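Local atomic coordinates of outer membrane protein YopM (Yersinia pestis, PDB entry 1JL5), a protein that belongs to the leucine-rich-repeat effectors, binds calcium, and probably alters host cell physiology to promote bacterial survival in host tissues. Residues Leu210-Leu215 with Leu230-Leu236; Leu252-Ser258 with Leu272-Pro276. All coordinates share one frame; numbering follows the deposited sequence.

Contact 1: residues Leu210-Leu215 with Leu230-Leu236; sequences LPDLPL and LPELQNL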
loop_
_atom_site.group_PDB
_atom_site.type_symbol
_atom_site.label_atom_id
_atom_site.label_comp_id
_atom_site.label_asym_id
_atom_site.label_seq_id
_atom_site.Cartn_x
_atom_site.Cartn_y
_atom_site.Cartn_z
ATOM N N LEU A 210 3.125 32.413 -10.485
ATOM C CA LEU A 210 2.793 32.081 -11.848
ATOM C C LEU A 210 2.641 33.423 -12.511
ATOM O O LEU A 210 2.160 34.371 -11.894
ATOM C CB LEU A 210 1.469 31.330 -11.931
ATOM C CG LEU A 210 1.471 29.932 -11.321
ATOM C CD1 LEU A 210 0.080 29.334 -11.443
ATOM C CD2 LEU A 210 2.498 29.063 -12.026
ATOM N N PRO A 211 3.087 33.541 -13.763
ATOM C CA PRO A 211 2.942 34.828 -14.439
ATOM C C PRO A 211 1.440 35.059 -14.561
ATOM O O PRO A 211 0.659 34.130 -14.351
ATOM C CB PRO A 211 3.589 34.571 -15.793
ATOM C CG PRO A 211 4.628 33.526 -15.483
ATOM C CD PRO A 211 3.866 32.590 -14.574
ATOM N N ASP A 212 1.023 36.276 -14.886
ATOM C CA ASP A 212 -0.399 36.496 -15.059
ATOM C C ASP A 212 -0.779 35.540 -16.171
ATOM O O ASP A 212 -0.016 35.331 -17.109
ATOM C CB ASP A 212 -0.691 37.941 -15.448
ATOM C CG ASP A 212 -0.437 38.899 -14.308
ATOM O OD1 ASP A 212 -0.866 38.583 -13.181
ATOM O OD2 ASP A 212 0.182 39.958 -14.531
ATOM N N LEU A 213 -1.954 34.946 -16.056
ATOM C CA LEU A 213 -2.390 33.973 -17.028
ATOM C C LEU A 213 -3.094 34.578 -18.224
ATOM O O LEU A 213 -3.779 35.595 -18.113
ATOM C CB LEU A 213 -3.290 32.950 -16.339
ATOM C CG LEU A 213 -2.651 32.370 -15.070
ATOM C CD1 LEU A 213 -3.587 31.354 -14.436
ATOM C CD2 LEU A 213 -1.309 31.730 -15.417
ATOM N N PRO A 214 -2.925 33.954 -19.397
ATOM C CA PRO A 214 -3.552 34.431 -20.626
ATOM C C PRO A 214 -5.050 34.197 -20.584
ATOM O O PRO A 214 -5.527 33.185 -20.069
ATOM C CB PRO A 214 -2.868 33.602 -21.703
ATOM C CG PRO A 214 -2.636 32.302 -21.004
ATOM C CD PRO A 214 -2.113 32.752 -19.658
ATOM N N LEU A 215 -5.789 35.150 -21.128
ATOM C CA LEU A 215 -7.235 35.078 -21.176
ATOM C C LEU A 215 -7.685 33.754 -21.777
ATOM O O LEU A 215 -8.743 33.230 -21.446
ATOM C CB LEU A 215 -7.764 36.225 -22.035
ATOM C CG LEU A 215 -9.271 36.274 -22.256
ATOM C CD1 LEU A 215 -9.944 36.666 -20.954
ATOM C CD2 LEU A 215 -9.599 37.283 -23.353
ATOM N N LEU A 230 -1.675 32.255 -6.197
ATOM C CA LEU A 230 -2.000 32.043 -7.588
ATOM C C LEU A 230 -2.184 33.432 -8.166
ATOM O O LEU A 230 -2.513 34.366 -7.445
ATOM C CB LEU A 230 -3.298 31.246 -7.708
ATOM C CG LEU A 230 -3.208 29.793 -7.242
ATOM C CD1 LEU A 230 -4.551 29.100 -7.447
ATOM C CD2 LEU A 230 -2.116 29.087 -8.032
ATOM N N PRO A 231 -1.945 33.601 -9.469
ATOM C CA PRO A 231 -2.136 34.945 -10.011
ATOM C C PRO A 231 -3.634 35.199 -10.065
ATOM O O PRO A 231 -4.430 34.323 -9.714
ATOM C CB PRO A 231 -1.520 34.841 -11.396
ATOM C CG PRO A 231 -1.844 33.431 -11.779
ATOM C CD PRO A 231 -1.519 32.661 -10.517
ATOM N N GLU A 232 -4.028 36.390 -10.488
ATOM C CA GLU A 232 -5.442 36.675 -10.576
ATOM C C GLU A 232 -6.053 35.664 -11.527
ATOM O O GLU A 232 -5.523 35.416 -12.605
ATOM C CB GLU A 232 -5.674 38.088 -11.081
ATOM C CG GLU A 232 -7.140 38.430 -11.165
ATOM C CD GLU A 232 -7.371 39.910 -11.186
ATOM O OE1 GLU A 232 -6.639 40.606 -11.921
ATOM O OE2 GLU A 232 -8.285 40.372 -10.471
ATOM N N LEU A 233 -7.175 35.084 -11.127
ATOM C CA LEU A 233 -7.831 34.063 -11.926
ATOM C C LEU A 233 -9.228 34.428 -12.382
ATOM O O LEU A 233 -9.721 33.895 -13.372
ATOM C CB LEU A 233 -7.941 32.780 -11.108
ATOM C CG LEU A 233 -6.664 32.252 -10.462
ATOM C CD1 LEU A 233 -7.016 31.160 -9.448
ATOM C CD2 LEU A 233 -5.737 31.730 -11.544
ATOM N N GLN A 234 -9.871 35.328 -11.647
ATOM C CA GLN A 234 -11.241 35.691 -11.946
ATOM C C GLN A 234 -11.484 36.250 -13.331
ATOM O O GLN A 234 -12.602 36.188 -13.833
ATOM C CB GLN A 234 -11.760 36.660 -10.894
ATOM C CG GLN A 234 -11.158 38.032 -10.956
ATOM C CD GLN A 234 -11.515 38.829 -9.737
ATOM O OE1 GLN A 234 -12.665 38.827 -9.305
ATOM N NE2 GLN A 234 -10.534 39.517 -9.167
ATOM N N ASN A 235 -10.446 36.785 -13.956
ATOM C CA ASN A 235 -10.605 37.345 -15.285
ATOM C C ASN A 235 -10.230 36.346 -16.356
ATOM O O ASN A 235 -9.964 36.713 -17.496
ATOM C CB ASN A 235 -9.772 38.612 -15.413
ATOM C CG ASN A 235 -10.154 39.640 -14.384
ATOM O OD1 ASN A 235 -11.337 39.866 -14.143
ATOM N ND2 ASN A 235 -9.160 40.269 -13.764
ATOM N N LEU A 236 -10.213 35.074 -15.976
ATOM C CA LEU A 236 -9.892 34.004 -16.907
ATOM C C LEU A 236 -11.187 33.239 -17.105
ATOM O O LEU A 236 -11.445 32.237 -16.446
ATOM C CB LEU A 236 -8.797 33.116 -16.321
ATOM C CG LEU A 236 -7.557 33.936 -15.953
ATOM C CD1 LEU A 236 -6.495 33.040 -15.328
ATOM C CD2 LEU A 236 -7.023 34.625 -17.202
HETATM O O HOH W 1 -2.198 38.396 -10.962
HETATM O O HOH W 2 -3.535 35.966 -14.053
#
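The D212 carboxylate reaches the neighbouring turn through a water. This water donates to D212 OD1 at 2.6 Å and accepts the backbone N-H of E232, with its oxygen 2.8 Å from E232 N. A second water takes the N-H of L213, its oxygen 2.7 Å from L213 N, and donates to E232 O. No direct hydrogen bond links the two segments, so two waters carry the polar link, one from the D212 carboxylate to the E232 N-H and the other from backbone to backbone, and E232 meets one at its N-H and the other at its carbonyl.

Beneath them the contact is aliphatic. The P231 ring points at 210-215 and sits between two leucines. P231 CD lies against the L210 side chain, 3.6 Å from L210 CB, and the P231 ring and the L213 side chain cross at about a right angle, with P231 CG 3.6 Å from L213 CG. L213 has CG beside its backbone N (chi1 -51°) and an extended chi2, which carries CD1 onward to L233 CD2, 3.6 Å away. L236 then crosses L213 at about a right angle, and here the packing is tight: L236 CD1 is 3.4 Å from L213 CB. The other branch of L236, CD2, rests near the carbonyl oxygens of L213 and P214.

On 230-236 the chain closes with a type I turn from L233 to L236, whose L236 N bonds to L233 O. At the exposed edge, Q234 NE2 donates to E232 OE2, using the anti lone pair of that oxygen. Deeper in, L210 and L213 both touch I220 of strand 219-221, while L230 and L233 touch I242 of strand 241-243. This is the stacking of equivalent loops of LRR 7 and LRR 8, typical of a leucine-rich-repeat solenoid.

Contact 2: residues Leu252-Ser258 with Leu272-Pro276; sequences LPDLPPS and LPELP. With CA (calcium ion), chain E.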
loop_
_atom_site.group_PDB
_atom_site.type_symbol
_atom_site.label_atom_id
_atom_site.label_comp_id
_atom_site.label_asym_id
_atom_site.label_seq_id
_atom_site.Cartn_x
_atom_site.Cartn_y
_atom_site.Cartn_z
ATOM N N LEU A 252 -6.901 31.350 -2.118
ATOM C CA LEU A 252 -7.016 31.262 -3.550
ATOM C C LEU A 252 -7.586 32.593 -3.964
ATOM O O LEU A 252 -8.339 33.212 -3.212
ATOM C CB LEU A 252 -7.980 30.155 -3.947
ATOM C CG LEU A 252 -7.581 28.752 -3.518
ATOM C CD1 LEU A 252 -8.580 27.755 -4.085
ATOM C CD2 LEU A 252 -6.173 28.452 -4.014
ATOM N N PRO A 253 -7.208 33.070 -5.147
ATOM C CA PRO A 253 -7.742 34.349 -5.603
ATOM C C PRO A 253 -9.175 34.045 -5.976
ATOM O O PRO A 253 -9.624 32.901 -5.876
ATOM C CB PRO A 253 -6.921 34.645 -6.856
ATOM C CG PRO A 253 -5.664 33.820 -6.673
ATOM C CD PRO A 253 -6.187 32.558 -6.074
ATOM N N ASP A 254 -9.900 35.064 -6.401
ATOM C CA ASP A 254 -11.249 34.832 -6.854
ATOM C C ASP A 254 -10.999 33.881 -8.003
ATOM O O ASP A 254 -10.110 34.098 -8.824
ATOM C CB ASP A 254 -11.856 36.138 -7.319
ATOM C CG ASP A 254 -11.999 37.106 -6.189
ATOM O OD1 ASP A 254 -12.719 36.761 -5.237
ATOM O OD2 ASP A 254 -11.382 38.188 -6.232
ATOM N N LEU A 255 -11.768 32.813 -8.042
ATOM C CA LEU A 255 -11.581 31.793 -9.048
ATOM C C LEU A 255 -12.072 32.122 -10.442
ATOM O O LEU A 255 -12.847 33.054 -10.642
ATOM C CB LEU A 255 -12.249 30.516 -8.562
ATOM C CG LEU A 255 -11.646 30.040 -7.242
ATOM C CD1 LEU A 255 -12.446 28.878 -6.698
ATOM C CD2 LEU A 255 -10.188 29.648 -7.471
ATOM N N PRO A 256 -11.587 31.372 -11.439
ATOM C CA PRO A 256 -12.048 31.638 -12.797
ATOM C C PRO A 256 -13.550 31.406 -12.692
ATOM O O PRO A 256 -13.985 30.397 -12.148
ATOM C CB PRO A 256 -11.332 30.568 -13.610
ATOM C CG PRO A 256 -10.025 30.421 -12.864
ATOM C CD PRO A 256 -10.484 30.392 -11.432
ATOM N N PRO A 257 -14.361 32.344 -13.194
ATOM C CA PRO A 257 -15.814 32.192 -13.114
ATOM C C PRO A 257 -16.374 30.880 -13.644
ATOM O O PRO A 257 -17.419 30.425 -13.200
ATOM C CB PRO A 257 -16.329 33.412 -13.876
ATOM C CG PRO A 257 -15.237 33.670 -14.873
ATOM C CD PRO A 257 -13.998 33.494 -14.037
ATOM N N SER A 258 -15.684 30.265 -14.590
ATOM C CA SER A 258 -16.175 29.016 -15.143
ATOM C C SER A 258 -15.303 27.846 -14.741
ATOM O O SER A 258 -15.289 26.812 -15.401
ATOM C CB SER A 258 -16.251 29.115 -16.663
ATOM O OG SER A 258 -17.186 30.106 -17.039
ATOM N N LEU A 272 -12.134 28.877 0.942
ATOM C CA LEU A 272 -12.130 28.900 -0.494
ATOM C C LEU A 272 -12.923 30.117 -0.885
ATOM O O LEU A 272 -13.853 30.510 -0.181
ATOM C CB LEU A 272 -12.826 27.665 -1.041
ATOM C CG LEU A 272 -12.072 26.355 -0.863
ATOM C CD1 LEU A 272 -12.992 25.192 -1.208
ATOM C CD2 LEU A 272 -10.834 26.381 -1.745
ATOM N N PRO A 273 -12.547 30.760 -1.994
ATOM C CA PRO A 273 -13.335 31.928 -2.377
ATOM C C PRO A 273 -14.646 31.348 -2.873
ATOM O O PRO A 273 -14.809 30.128 -2.908
ATOM C CB PRO A 273 -12.507 32.551 -3.501
ATOM C CG PRO A 273 -11.787 31.378 -4.091
ATOM C CD PRO A 273 -11.386 30.577 -2.879
ATOM N N GLU A 274 -15.592 32.197 -3.237
ATOM C CA GLU A 274 -16.840 31.676 -3.750
ATOM C C GLU A 274 -16.471 30.699 -4.848
ATOM O O GLU A 274 -15.615 30.976 -5.681
ATOM C CB GLU A 274 -17.703 32.807 -4.301
ATOM C CG GLU A 274 -18.605 33.404 -3.251
ATOM C CD GLU A 274 -19.511 32.366 -2.642
ATOM O OE1 GLU A 274 -20.076 31.551 -3.402
ATOM O OE2 GLU A 274 -19.663 32.366 -1.406
ATOM N N LEU A 275 -17.108 29.542 -4.844
ATOM C CA LEU A 275 -16.795 28.548 -5.842
ATOM C C LEU A 275 -17.666 28.662 -7.073
ATOM O O LEU A 275 -18.888 28.715 -6.980
ATOM C CB LEU A 275 -16.937 27.152 -5.248
ATOM C CG LEU A 275 -15.960 26.869 -4.110
ATOM C CD1 LEU A 275 -16.230 25.484 -3.543
ATOM C CD2 LEU A 275 -14.528 26.979 -4.633
ATOM N N PRO A 276 -17.040 28.721 -8.253
ATOM C CA PRO A 276 -17.837 28.818 -9.472
ATOM C C PRO A 276 -18.791 27.636 -9.484
ATOM O O PRO A 276 -18.422 26.524 -9.109
ATOM C CB PRO A 276 -16.784 28.725 -10.569
ATOM C CG PRO A 276 -15.611 29.426 -9.936
ATOM C CD PRO A 276 -15.602 28.833 -8.548
HETATM CA CA CA E . -21.745 30.666 -1.989
HETATM O O HOH W 3 -14.342 32.731 -6.789
HETATM O O HOH W 4 -21.968 32.111 0.188
HETATM O O HOH W 5 -22.963 32.481 -2.945
#
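With chi1 at -60° and chi2 extended at 173°, L255 brings its CG against the CG corner of the P273 ring, the two side chains crossing at about a right angle, and sends CD1 on to L275. The fit is snug: L255 CG is 3.4 Å from P273 CG, and L255 CD1 is 3.5 Å from L275 CD2, the two leucines running side by side in the same direction. P276 meets L255 at about a right angle, its CD 3.7 Å from L255 CD1. At the other end L252 and L272 also lie alongside each other, L252 CD1 3.5 Å from L272 CD2, and L252 CB backs onto the P273 ring.

A water joins the backbones, accepting from L255 N at 2.9 Å and donating to E274 O. E274 itself turns outward, its chain bent at chi2 (-58°), and holds a calcium ion with both carboxylate oxygens, E274 OE1 at 2.4 Å and E274 OE2 at 2.8 Å. Two waters bind the metal as well, and E294 also ligates it. L252 and L255 reach L262, and L272 and L275 reach L282, the inward packing of successive turns in a leucine-rich-repeat solenoid.

Overall arrangement
Contacts 1 and 2 follow one another along the chain, their centres about 12 Å apart, and each joins a loop to the equivalent loop of the next turn. The middle two segments, 230-236 and 252-258, pack directly: Q234 O lies 3.0 Å from P257 CD, and L230 O is 3.3 Å from P253 CG. Four loops therefore form a continuous stack, and the backbone bridge through water recurs, L213 to E232 in contact 1 and L255 to E274 in contact 2. Calcium meets the stack at E274 of contact 2, whereas in contact 1 the side chain of L230 is about 11 Å from that of N246, a ligand of another calcium.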